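PDB 1IIC: PEPTIDE N-myristoyltransferase from Saccharomyces cerevisiae, which catalyses the transfer of the myristoyl group from myristoyl-CoA to the N-terminal glycine of substrate proteins and peptides. Local coordinates for residues A[239-242]-A[243-246]; A[340-343]-A[344-348]; A[347-350]-A[351-355]; A[373-377]-A[378-382]. All coordinates share one frame; numbering follows the deposited sequence.

Contact 1: A[239-242]-A[243-246]; sequences VFEL and FKRY
Residues 239-242 and 243-246 are successive turns of helix 236-247, joined by four i to i+4 backbone bonds: Phe243, Lys244, Arg245 and Tyr246 donate in turn to the carbonyls of Val239, Phe240, Glu241 and Leu242. The Phe243 N to Val239 O bond is 2.8 Å long, and that from Lys244 N to Phe240 O is nearly straight at 172°. Between the two turns, most side-chain contacts are made by CB atoms resting on carbonyl oxygens. Phe243 CB lies 3.3 Å from Val239 O, Lys244 CB 3.4 Å from Phe240 O, and Arg245 CB 3.2 Å from Glu241 O. The Phe243 ring projects from the helix, its chi1 of 180° setting CG opposite the backbone N, and meets the rings of Phe261 and Tyr319. Val239, Phe243 and Tyr246 make the part of the buried side that faces strands 290-303 and 311-322, with Leu242 buried against Phe326; the helix is amphipathic and lies in the C-terminal half of the enzyme, which belongs to the same superfamily as the acetyltransferases. The exposed side carries charge. Lys244 runs out fully extended, and Glu241 bends at chi2 to bring OE1 4.4 Å from Lys244 CD. Glu241 OE1 and Lys244 NZ stay 4.7 Å apart, so their opposite charges may attract without a direct salt bridge. Arg245, kinked at chi2 and chi3, makes a cation-pi contact with Phe326.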
loop_
_atom_site.group_PDB
_atom_site.type_symbol
_atom_site.label_atom_id
_atom_site.label_comp_id
_atom_site.label_asym_id
_atom_site.label_seq_id
_atom_site.Cartn_x
_atom_site.Cartn_y
_atom_site.Cartn_z
ATOM N N VAL A 239 11.706 4.067 -18.004
ATOM C CA VAL A 239 10.768 4.315 -16.913
ATOM C C VAL A 239 11.422 4.112 -15.565
ATOM O O VAL A 239 11.208 4.891 -14.643
ATOM C CB VAL A 239 9.522 3.400 -17.020
ATOM C CG1 VAL A 239 8.565 3.671 -15.867
ATOM C CG2 VAL A 239 8.824 3.646 -18.349
ATOM N N PHE A 240 12.238 3.070 -15.467
ATOM C CA PHE A 240 12.920 2.744 -14.226
ATOM C C PHE A 240 13.829 3.860 -13.748
ATOM O O PHE A 240 13.853 4.179 -12.561
ATOM C CB PHE A 240 13.738 1.468 -14.406
ATOM C CG PHE A 240 14.469 1.032 -13.166
ATOM C CD1 PHE A 240 13.775 0.494 -12.083
ATOM C CD2 PHE A 240 15.855 1.141 -13.086
ATOM C CE1 PHE A 240 14.450 0.067 -10.942
ATOM C CE2 PHE A 240 16.539 0.717 -11.948
ATOM C CZ PHE A 240 15.830 0.177 -10.871
ATOM N N GLU A 241 14.585 4.449 -14.672
ATOM C CA GLU A 241 15.504 5.521 -14.321
ATOM C C GLU A 241 14.709 6.784 -13.992
ATOM O O GLU A 241 15.053 7.528 -13.078
ATOM C CB GLU A 241 16.472 5.780 -15.481
ATOM C CG GLU A 241 17.872 6.158 -15.031
ATOM C CD GLU A 241 18.632 4.995 -14.406
ATOM O OE1 GLU A 241 19.483 5.243 -13.525
ATOM O OE2 GLU A 241 18.399 3.832 -14.803
ATOM N N LEU A 242 13.649 7.030 -14.750
ATOM C CA LEU A 242 12.802 8.193 -14.501
ATOM C C LEU A 242 12.202 8.065 -13.099
ATOM O O LEU A 242 12.166 9.022 -12.332
ATOM C CB LEU A 242 11.665 8.249 -15.528
ATOM C CG LEU A 242 10.554 9.270 -15.250
ATOM C CD1 LEU A 242 11.128 10.671 -15.266
ATOM C CD2 LEU A 242 9.445 9.127 -16.298
ATOM N N PHE A 243 11.736 6.866 -12.777
ATOM C CA PHE A 243 11.121 6.601 -11.477
ATOM C C PHE A 243 12.104 6.825 -10.336
ATOM O O PHE A 243 11.826 7.589 -9.413
ATOM C CB PHE A 243 10.594 5.168 -11.423
ATOM C CG PHE A 243 9.950 4.815 -10.119
ATOM C CD1 PHE A 243 8.769 5.437 -9.719
ATOM C CD2 PHE A 243 10.537 3.883 -9.274
ATOM C CE1 PHE A 243 8.188 5.134 -8.494
ATOM C CE2 PHE A 243 9.961 3.575 -8.048
ATOM C CZ PHE A 243 8.786 4.202 -7.657
ATOM N N LYS A 244 13.248 6.152 -10.415
ATOM C CA LYS A 244 14.293 6.271 -9.406
ATOM C C LYS A 244 14.695 7.723 -9.195
ATOM O O LYS A 244 14.902 8.171 -8.066
ATOM C CB LYS A 244 15.526 5.463 -9.832
ATOM C CG LYS A 244 16.765 5.744 -8.998
ATOM C CD LYS A 244 17.968 4.909 -9.448
ATOM C CE LYS A 244 19.206 5.245 -8.611
ATOM N NZ LYS A 244 20.398 4.407 -8.958
ATOM N N ARG A 245 14.812 8.451 -10.297
ATOM C CA ARG A 245 15.207 9.842 -10.248
ATOM C C ARG A 245 14.175 10.653 -9.468
ATOM O O ARG A 245 14.516 11.371 -8.523
ATOM C CB ARG A 245 15.339 10.381 -11.672
ATOM C CG ARG A 245 16.483 11.339 -11.877
ATOM C CD ARG A 245 16.300 12.623 -11.093
ATOM N NE ARG A 245 16.399 13.786 -11.968
ATOM C CZ ARG A 245 17.428 14.030 -12.768
ATOM N NH1 ARG A 245 18.453 13.187 -12.799
ATOM N NH2 ARG A 245 17.426 15.105 -13.550
ATOM N N TYR A 246 12.914 10.534 -9.869
ATOM C CA TYR A 246 11.834 11.259 -9.204
ATOM C C TYR A 246 11.757 10.900 -7.711
ATOM O O TYR A 246 11.747 11.787 -6.863
ATOM C CB TYR A 246 10.502 10.971 -9.914
ATOM C CG TYR A 246 9.301 11.570 -9.225
ATOM C CD1 TYR A 246 8.517 10.807 -8.367
ATOM C CD2 TYR A 246 9.001 12.921 -9.361
ATOM C CE1 TYR A 246 7.470 11.372 -7.652
ATOM C CE2 TYR A 246 7.960 13.497 -8.648
ATOM C CZ TYR A 246 7.200 12.715 -7.792
ATOM O OH TYR A 246 6.185 13.278 -7.066
#

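Contact 2: A[340-343]-A[344-348]; sequences LKTR and LCELI
Helix 334-357 is the connecting helix of a beta-alpha-beta unit between the parallel strands 311-322 and 362-366, and Leu340, Lys341, Thr342 and Arg343 each meet the residue four places on within it. Leu340 CD2 presses on Leu344 CG at 3.3 Å, tighter than an ordinary van der Waals contact, and both leucines also touch Thr322 of the first strand. Beside them, the extended Lys341 chain passes Cys345, with CG 4.0 Å from SG, before its ammonium reaches Asp377. The charged pair is Arg343 and Glu346, three residues apart. A bend at chi2 (52°) swings the arginine along the helix so that NH1 meets Glu346 OE2 at 2.8 Å, nearly in line with the carboxylate C-O bond. It is a single-oxygen bridge, with the guanidinium and carboxylate planes 68° apart. Leu347 CD2 lies over a guanidinium face, 4.3 Å from Arg343 NE, while NH2 forms a second salt bridge with Asp292. Glu346 CG sits just 3.0 Å from Thr342 O, and the Glu346 N to Thr342 O bond is long at 3.3 Å. Without the Glu346 carboxylate, as with an alanine here, Arg343 NH1 is likely to lose its acidic partner and the positive charge to be less well balanced on that side. Leucines facing the sheet, flanked by partly exposed charged residues, fit an amphipathic helix of a beta-alpha-beta crossover.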
loop_
_atom_site.group_PDB
_atom_site.type_symbol
_atom_site.label_atom_id
_atom_site.label_comp_id
_atom_site.label_asym_id
_atom_site.label_seq_id
_atom_site.Cartn_x
_atom_site.Cartn_y
_atom_site.Cartn_z
ATOM N N LEU A 340 5.205 21.082 -11.462
ATOM C CA LEU A 340 4.868 19.719 -11.028
ATOM C C LEU A 340 3.365 19.555 -10.785
ATOM O O LEU A 340 2.766 18.556 -11.189
ATOM C CB LEU A 340 5.609 19.366 -9.734
ATOM C CG LEU A 340 5.978 17.906 -9.377
ATOM C CD1 LEU A 340 5.676 17.666 -7.910
ATOM C CD2 LEU A 340 5.244 16.891 -10.240
ATOM N N LYS A 341 2.760 20.540 -10.127
ATOM C CA LYS A 341 1.337 20.482 -9.832
ATOM C C LYS A 341 0.480 20.412 -11.094
ATOM O O LYS A 341 -0.484 19.652 -11.158
ATOM C CB LYS A 341 0.903 21.690 -9.001
ATOM C CG LYS A 341 -0.576 21.641 -8.742
ATOM C CD LYS A 341 -1.120 22.845 -8.035
ATOM C CE LYS A 341 -2.588 22.602 -7.720
ATOM N NZ LYS A 341 -3.322 23.861 -7.430
ATOM N N THR A 342 0.828 21.213 -12.096
ATOM C CA THR A 342 0.082 21.219 -13.345
ATOM C C THR A 342 0.181 19.870 -14.054
ATOM O O THR A 342 -0.795 19.398 -14.627
ATOM C CB THR A 342 0.583 22.324 -14.297
ATOM O OG1 THR A 342 0.367 23.599 -13.691
ATOM C CG2 THR A 342 -0.190 22.285 -15.631
ATOM N N ARG A 343 1.353 19.243 -14.008
ATOM C CA ARG A 343 1.526 17.956 -14.674
ATOM C C ARG A 343 0.809 16.822 -13.931
ATOM O O ARG A 343 0.131 15.996 -14.541
ATOM C CB ARG A 343 3.014 17.636 -14.819
ATOM C CG ARG A 343 3.310 16.482 -15.751
ATOM C CD ARG A 343 2.624 16.694 -17.100
ATOM N NE ARG A 343 3.083 15.754 -18.111
ATOM C CZ ARG A 343 2.648 15.737 -19.365
ATOM N NH1 ARG A 343 1.728 16.613 -19.768
ATOM N NH2 ARG A 343 3.158 14.863 -20.227
ATOM N N LEU A 344 0.951 16.796 -12.612
ATOM C CA LEU A 344 0.312 15.763 -11.802
ATOM C C LEU A 344 -1.202 15.859 -11.905
ATOM O O LEU A 344 -1.885 14.845 -12.016
ATOM C CB LEU A 344 0.753 15.870 -10.336
ATOM C CG LEU A 344 2.239 15.587 -10.059
ATOM C CD1 LEU A 344 2.474 15.559 -8.556
ATOM C CD2 LEU A 344 2.659 14.246 -10.682
ATOM N N CYS A 345 -1.732 17.072 -11.860
ATOM C CA CYS A 345 -3.173 17.237 -11.991
ATOM C C CYS A 345 -3.621 16.666 -13.337
ATOM O O CYS A 345 -4.711 16.109 -13.441
ATOM C CB CYS A 345 -3.565 18.718 -11.889
ATOM S SG CYS A 345 -3.556 19.360 -10.208
ATOM N N GLU A 346 -2.778 16.802 -14.363
ATOM C CA GLU A 346 -3.101 16.282 -15.698
ATOM C C GLU A 346 -3.038 14.759 -15.717
ATOM O O GLU A 346 -3.991 14.091 -16.108
ATOM C CB GLU A 346 -2.120 16.822 -16.751
ATOM C CG GLU A 346 -2.206 18.318 -17.021
ATOM C CD GLU A 346 -1.097 18.824 -17.954
ATOM O OE1 GLU A 346 -1.157 20.011 -18.344
ATOM O OE2 GLU A 346 -0.169 18.047 -18.291
ATOM N N LEU A 347 -1.897 14.217 -15.310
ATOM C CA LEU A 347 -1.705 12.772 -15.285
ATOM C C LEU A 347 -2.709 12.031 -14.395
ATOM O O LEU A 347 -3.294 11.020 -14.802
ATOM C CB LEU A 347 -0.288 12.441 -14.804
ATOM C CG LEU A 347 0.901 12.831 -15.679
ATOM C CD1 LEU A 347 2.168 12.287 -15.055
ATOM C CD2 LEU A 347 0.741 12.273 -17.084
ATOM N N ILE A 348 -2.919 12.529 -13.180
ATOM C CA ILE A 348 -3.825 11.848 -12.271
ATOM C C ILE A 348 -5.292 12.002 -12.670
ATOM O O ILE A 348 -6.131 11.187 -12.289
ATOM C CB ILE A 348 -3.567 12.303 -10.814
ATOM C CG1 ILE A 348 -2.096 12.029 -10.467
ATOM C CG2 ILE A 348 -4.466 11.528 -9.833
ATOM C CD1 ILE A 348 -1.647 10.583 -10.713
#

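Contact 3: A[347-350]-A[351-355]; sequences LIYD and ACILA
Tyr349 and Ile353 are brought together by opposite choices of first torsion: the tyrosine CG is anti to its backbone N (chi1 -175°), whereas Ile353 CG1 is anti to its carbonyl carbon (chi1 -73°) and leans back along the helix. Ile353 CD1 thereby comes obliquely to the phenol ring, 4.0 Å from Tyr349 CD2. The same methyl lies 3.8 Å from Asp350 OD2, the aspartate and isoleucine side chains running side by side in the same direction. This buried carboxylate is satisfied by the chain at 224-225, OD1 accepting from the Thr225 hydroxyl and OD2 from the backbone N of Lys224. Asp350 is thus held from outside the helix. Further round, Ala351 CB rests 3.3 Å from Ile348 O and is 4.4 Å from Ile348 CD1. Its small methyl touches Phe294 and Phe363, consistent with a close approach of the helix to the sheet. Leu354 CG lies 3.3 Å from Asp350 O, the carbonyl that also takes the short 2.7 Å bond from Leu354 N. By contrast, the Ile353 N to Tyr349 O bond is 3.2 Å. Ala351, Cys352 and Ala355 meet Phe363 of strand 362-366, while Tyr349 packs on Pro220 and both Asp350 and Leu354 on Thr223, as the crossover helix of the beta-alpha-beta unit formed by strand 311-322, helix 334-357 and strand 362-366.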
loop_
_atom_site.group_PDB
_atom_site.type_symbol
_atom_site.label_atom_id
_atom_site.label_comp_id
_atom_site.label_asym_id
_atom_site.label_seq_id
_atom_site.Cartn_x
_atom_site.Cartn_y
_atom_site.Cartn_z
ATOM N N LEU A 347 -1.897 14.217 -15.310
ATOM C CA LEU A 347 -1.705 12.772 -15.285
ATOM C C LEU A 347 -2.709 12.031 -14.395
ATOM O O LEU A 347 -3.294 11.020 -14.802
ATOM C CB LEU A 347 -0.288 12.441 -14.804
ATOM C CG LEU A 347 0.901 12.831 -15.679
ATOM C CD1 LEU A 347 2.168 12.287 -15.055
ATOM C CD2 LEU A 347 0.741 12.273 -17.084
ATOM N N ILE A 348 -2.919 12.529 -13.180
ATOM C CA ILE A 348 -3.825 11.848 -12.271
ATOM C C ILE A 348 -5.292 12.002 -12.670
ATOM O O ILE A 348 -6.131 11.187 -12.289
ATOM C CB ILE A 348 -3.567 12.303 -10.814
ATOM C CG1 ILE A 348 -2.096 12.029 -10.467
ATOM C CG2 ILE A 348 -4.466 11.528 -9.833
ATOM C CD1 ILE A 348 -1.647 10.583 -10.713
ATOM N N TYR A 349 -5.602 13.033 -13.450
ATOM C CA TYR A 349 -6.972 13.233 -13.923
ATOM C C TYR A 349 -7.241 12.125 -14.953
ATOM O O TYR A 349 -8.330 11.566 -15.019
ATOM C CB TYR A 349 -7.114 14.603 -14.581
ATOM C CG TYR A 349 -8.527 14.949 -15.000
ATOM C CD1 TYR A 349 -9.525 15.141 -14.050
ATOM C CD2 TYR A 349 -8.850 15.146 -16.343
ATOM C CE1 TYR A 349 -10.820 15.537 -14.422
ATOM C CE2 TYR A 349 -10.145 15.544 -16.732
ATOM C CZ TYR A 349 -11.118 15.737 -15.762
ATOM O OH TYR A 349 -12.383 16.152 -16.119
ATOM N N ASP A 350 -6.232 11.821 -15.758
ATOM C CA ASP A 350 -6.334 10.753 -16.745
ATOM C C ASP A 350 -6.357 9.408 -16.010
ATOM O O ASP A 350 -6.988 8.454 -16.457
ATOM C CB ASP A 350 -5.143 10.803 -17.703
ATOM C CG ASP A 350 -5.296 11.886 -18.764
ATOM O OD1 ASP A 350 -4.348 12.101 -19.550
ATOM O OD2 ASP A 350 -6.374 12.524 -18.812
ATOM N N ALA A 351 -5.665 9.338 -14.878
ATOM C CA ALA A 351 -5.634 8.112 -14.094
ATOM C C ALA A 351 -7.052 7.809 -13.620
ATOM O O ALA A 351 -7.471 6.667 -13.638
ATOM C CB ALA A 351 -4.700 8.263 -12.909
ATOM N N CYS A 352 -7.791 8.837 -13.204
ATOM C CA CYS A 352 -9.164 8.640 -12.749
ATOM C C CYS A 352 -10.036 8.193 -13.911
ATOM O O CYS A 352 -10.976 7.400 -13.741
ATOM C CB CYS A 352 -9.738 9.932 -12.157
ATOM S SG CYS A 352 -8.985 10.461 -10.617
ATOM N N ILE A 353 -9.730 8.721 -15.093
ATOM C CA ILE A 353 -10.470 8.373 -16.299
ATOM C C ILE A 353 -10.192 6.918 -16.648
ATOM O O ILE A 353 -11.106 6.165 -16.995
ATOM C CB ILE A 353 -10.064 9.284 -17.478
ATOM C CG1 ILE A 353 -10.648 10.681 -17.260
ATOM C CG2 ILE A 353 -10.558 8.703 -18.800
ATOM C CD1 ILE A 353 -10.062 11.747 -18.181
ATOM N N LEU A 354 -8.930 6.517 -16.549
ATOM C CA LEU A 354 -8.568 5.139 -16.851
ATOM C C LEU A 354 -9.120 4.162 -15.812
ATOM O O LEU A 354 -9.539 3.061 -16.158
ATOM C CB LEU A 354 -7.049 5.007 -16.950
ATOM C CG LEU A 354 -6.497 5.679 -18.198
ATOM C CD1 LEU A 354 -5.030 6.043 -18.021
ATOM C CD2 LEU A 354 -6.700 4.726 -19.374
ATOM N N ALA A 355 -9.123 4.563 -14.542
ATOM C CA ALA A 355 -9.643 3.697 -13.478
ATOM C C ALA A 355 -11.151 3.546 -13.618
ATOM O O ALA A 355 -11.695 2.454 -13.442
ATOM C CB ALA A 355 -9.309 4.279 -12.112
#

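Contact 4: A[373-377]-A[378-382]; sequences LFLDD and LKFGP
Three backbone bonds close the turn: Phe380 N reaches back to Leu375 O at 2.9 Å, Lys379 N to Asp376 O at 3.0 Å, and Leu378 N to Phe374 O. The first, a 6→1 bond, with Lys379 in the left-handed region (phi 67°), gives a Schellman-like closure around the type I turn 376-379. Among the apolar contacts, Leu375 CD1 sits over a face of the Phe380 ring, 4.1 Å from its centroid and offset toward the rim, a CH-pi contact. Phe374 has CG wedged between its backbone N and carbonyl carbon (chi1 63°), which sets its ring so that Phe380 CE1 comes to its edge, 4.3 Å from Phe374 CD1. Leu378 CD1 lies 3.8 Å from Phe374 CB and also touches Ile348. Shortening Leu378 to an alanine would probably leave a gap where its methyls pack among Phe374 CB, Ile348 and Tyr349. Polar contacts involve the exposed Asp376 and the partly exposed Lys379: one water donates to Asp376 OD1 at 3.0 Å and to Phe380 O at 2.7 Å, while Lys379 NZ bonds to Glu216 O. Reversal of the chain into strand 381-392 therefore rests on amides paired with carbonyls inside the turn and on apolar packing among Phe374, Leu375, Leu378 and Phe380.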
loop_
_atom_site.group_PDB
_atom_site.type_symbol
_atom_site.label_atom_id
_atom_site.label_comp_id
_atom_site.label_asym_id
_atom_site.label_seq_id
_atom_site.Cartn_x
_atom_site.Cartn_y
_atom_site.Cartn_z
ATOM N N LEU A 373 -0.583 17.953 -4.014
ATOM C CA LEU A 373 -0.594 18.972 -5.059
ATOM C C LEU A 373 -1.829 18.804 -5.933
ATOM O O LEU A 373 -2.302 19.776 -6.528
ATOM C CB LEU A 373 0.664 18.894 -5.945
ATOM C CG LEU A 373 1.984 19.283 -5.258
ATOM C CD1 LEU A 373 3.162 19.089 -6.195
ATOM C CD2 LEU A 373 1.897 20.708 -4.793
ATOM N N PHE A 374 -2.353 17.577 -6.004
ATOM C CA PHE A 374 -3.533 17.299 -6.825
ATOM C C PHE A 374 -4.787 16.796 -6.103
ATOM O O PHE A 374 -5.893 16.956 -6.605
ATOM C CB PHE A 374 -3.175 16.305 -7.940
ATOM C CG PHE A 374 -2.737 14.948 -7.444
ATOM C CD1 PHE A 374 -3.663 14.036 -6.950
ATOM C CD2 PHE A 374 -1.395 14.574 -7.503
ATOM C CE1 PHE A 374 -3.265 12.775 -6.527
ATOM C CE2 PHE A 374 -0.983 13.311 -7.083
ATOM C CZ PHE A 374 -1.924 12.406 -6.593
ATOM N N LEU A 375 -4.618 16.198 -4.931
ATOM C CA LEU A 375 -5.744 15.644 -4.190
ATOM C C LEU A 375 -7.035 16.477 -4.178
ATOM O O LEU A 375 -8.066 16.014 -4.666
ATOM C CB LEU A 375 -5.299 15.305 -2.759
ATOM C CG LEU A 375 -5.090 13.832 -2.333
ATOM C CD1 LEU A 375 -4.871 12.916 -3.516
ATOM C CD2 LEU A 375 -3.910 13.751 -1.346
ATOM N N ASP A 376 -6.994 17.692 -3.638
ATOM C CA ASP A 376 -8.204 18.529 -3.581
ATOM C C ASP A 376 -8.746 18.973 -4.943
ATOM O O ASP A 376 -9.955 18.932 -5.186
ATOM C CB ASP A 376 -7.964 19.777 -2.726
ATOM C CG ASP A 376 -7.706 19.448 -1.266
ATOM O OD1 ASP A 376 -8.471 18.642 -0.684
ATOM O OD2 ASP A 376 -6.735 20.008 -0.706
ATOM N N ASP A 377 -7.856 19.403 -5.827
ATOM C CA ASP A 377 -8.278 19.853 -7.142
ATOM C C ASP A 377 -8.951 18.757 -7.957
ATOM O O ASP A 377 -9.829 19.035 -8.774
ATOM C CB ASP A 377 -7.085 20.407 -7.914
ATOM C CG ASP A 377 -6.497 21.635 -7.257
ATOM O OD1 ASP A 377 -7.226 22.303 -6.489
ATOM O OD2 ASP A 377 -5.312 21.946 -7.509
ATOM N N LEU A 378 -8.549 17.512 -7.725
ATOM C CA LEU A 378 -9.111 16.397 -8.470
ATOM C C LEU A 378 -10.250 15.723 -7.722
ATOM O O LEU A 378 -10.695 14.633 -8.079
ATOM C CB LEU A 378 -8.003 15.399 -8.821
ATOM C CG LEU A 378 -6.980 15.993 -9.794
ATOM C CD1 LEU A 378 -5.944 14.937 -10.184
ATOM C CD2 LEU A 378 -7.714 16.502 -11.044
ATOM N N LYS A 379 -10.709 16.387 -6.669
ATOM C CA LYS A 379 -11.843 15.922 -5.880
ATOM C C LYS A 379 -11.687 14.644 -5.065
ATOM O O LYS A 379 -12.651 13.898 -4.892
ATOM C CB LYS A 379 -13.073 15.821 -6.795
ATOM C CG LYS A 379 -13.311 17.121 -7.562
ATOM C CD LYS A 379 -14.449 17.033 -8.572
ATOM C CE LYS A 379 -14.565 18.357 -9.329
ATOM N NZ LYS A 379 -15.483 18.275 -10.485
ATOM N N PHE A 380 -10.479 14.376 -4.580
ATOM C CA PHE A 380 -10.288 13.216 -3.722
ATOM C C PHE A 380 -10.770 13.752 -2.384
ATOM O O PHE A 380 -10.119 14.602 -1.786
ATOM C CB PHE A 380 -8.812 12.817 -3.606
ATOM C CG PHE A 380 -8.279 12.110 -4.809
ATOM C CD1 PHE A 380 -8.006 12.805 -5.981
ATOM C CD2 PHE A 380 -8.082 10.736 -4.783
ATOM C CE1 PHE A 380 -7.541 12.135 -7.118
ATOM C CE2 PHE A 380 -7.619 10.058 -5.905
ATOM C CZ PHE A 380 -7.347 10.754 -7.076
ATOM N N GLY A 381 -11.924 13.276 -1.933
ATOM C CA GLY A 381 -12.474 13.747 -0.675
ATOM C C GLY A 381 -11.790 13.176 0.550
ATOM O O GLY A 381 -11.290 12.053 0.524
ATOM N N PRO A 382 -11.750 13.944 1.650
ATOM C CA PRO A 382 -11.131 13.544 2.914
ATOM C C PRO A 382 -11.758 12.261 3.446
ATOM O O PRO A 382 -12.968 12.207 3.651
ATOM C CB PRO A 382 -11.433 14.730 3.831
ATOM C CG PRO A 382 -11.501 15.886 2.874
ATOM C CD PRO A 382 -12.320 15.298 1.759
HETATM O O HOH W 1 -8.345 15.656 -0.079
#

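How the contacts relate
Contacts 2 and 3 follow one another on helix 334-357 and share Leu347 and Ile348. Contact 3 is the more buried and its aspartate is satisfied by uncharged groups, whereas contact 2 has an ion pair nearer solvent. Contact 4 is a turn, not a helix, and meets both: a salt bridge joins Lys341 NZ to Asp377 OD2 at 2.8 Å, and Cys352 SG packs 3.9 Å from Phe380 CZ. Contact 1 is a separate helix, its centre about 17 Å from that of contact 2 and touching none of the others. Like contact 2 it is partly buried, but its charges across the segments stay apart. Contact 4 mixes phenylalanine with leucine, while the rings of contact 1 point outward to partners beyond its segments.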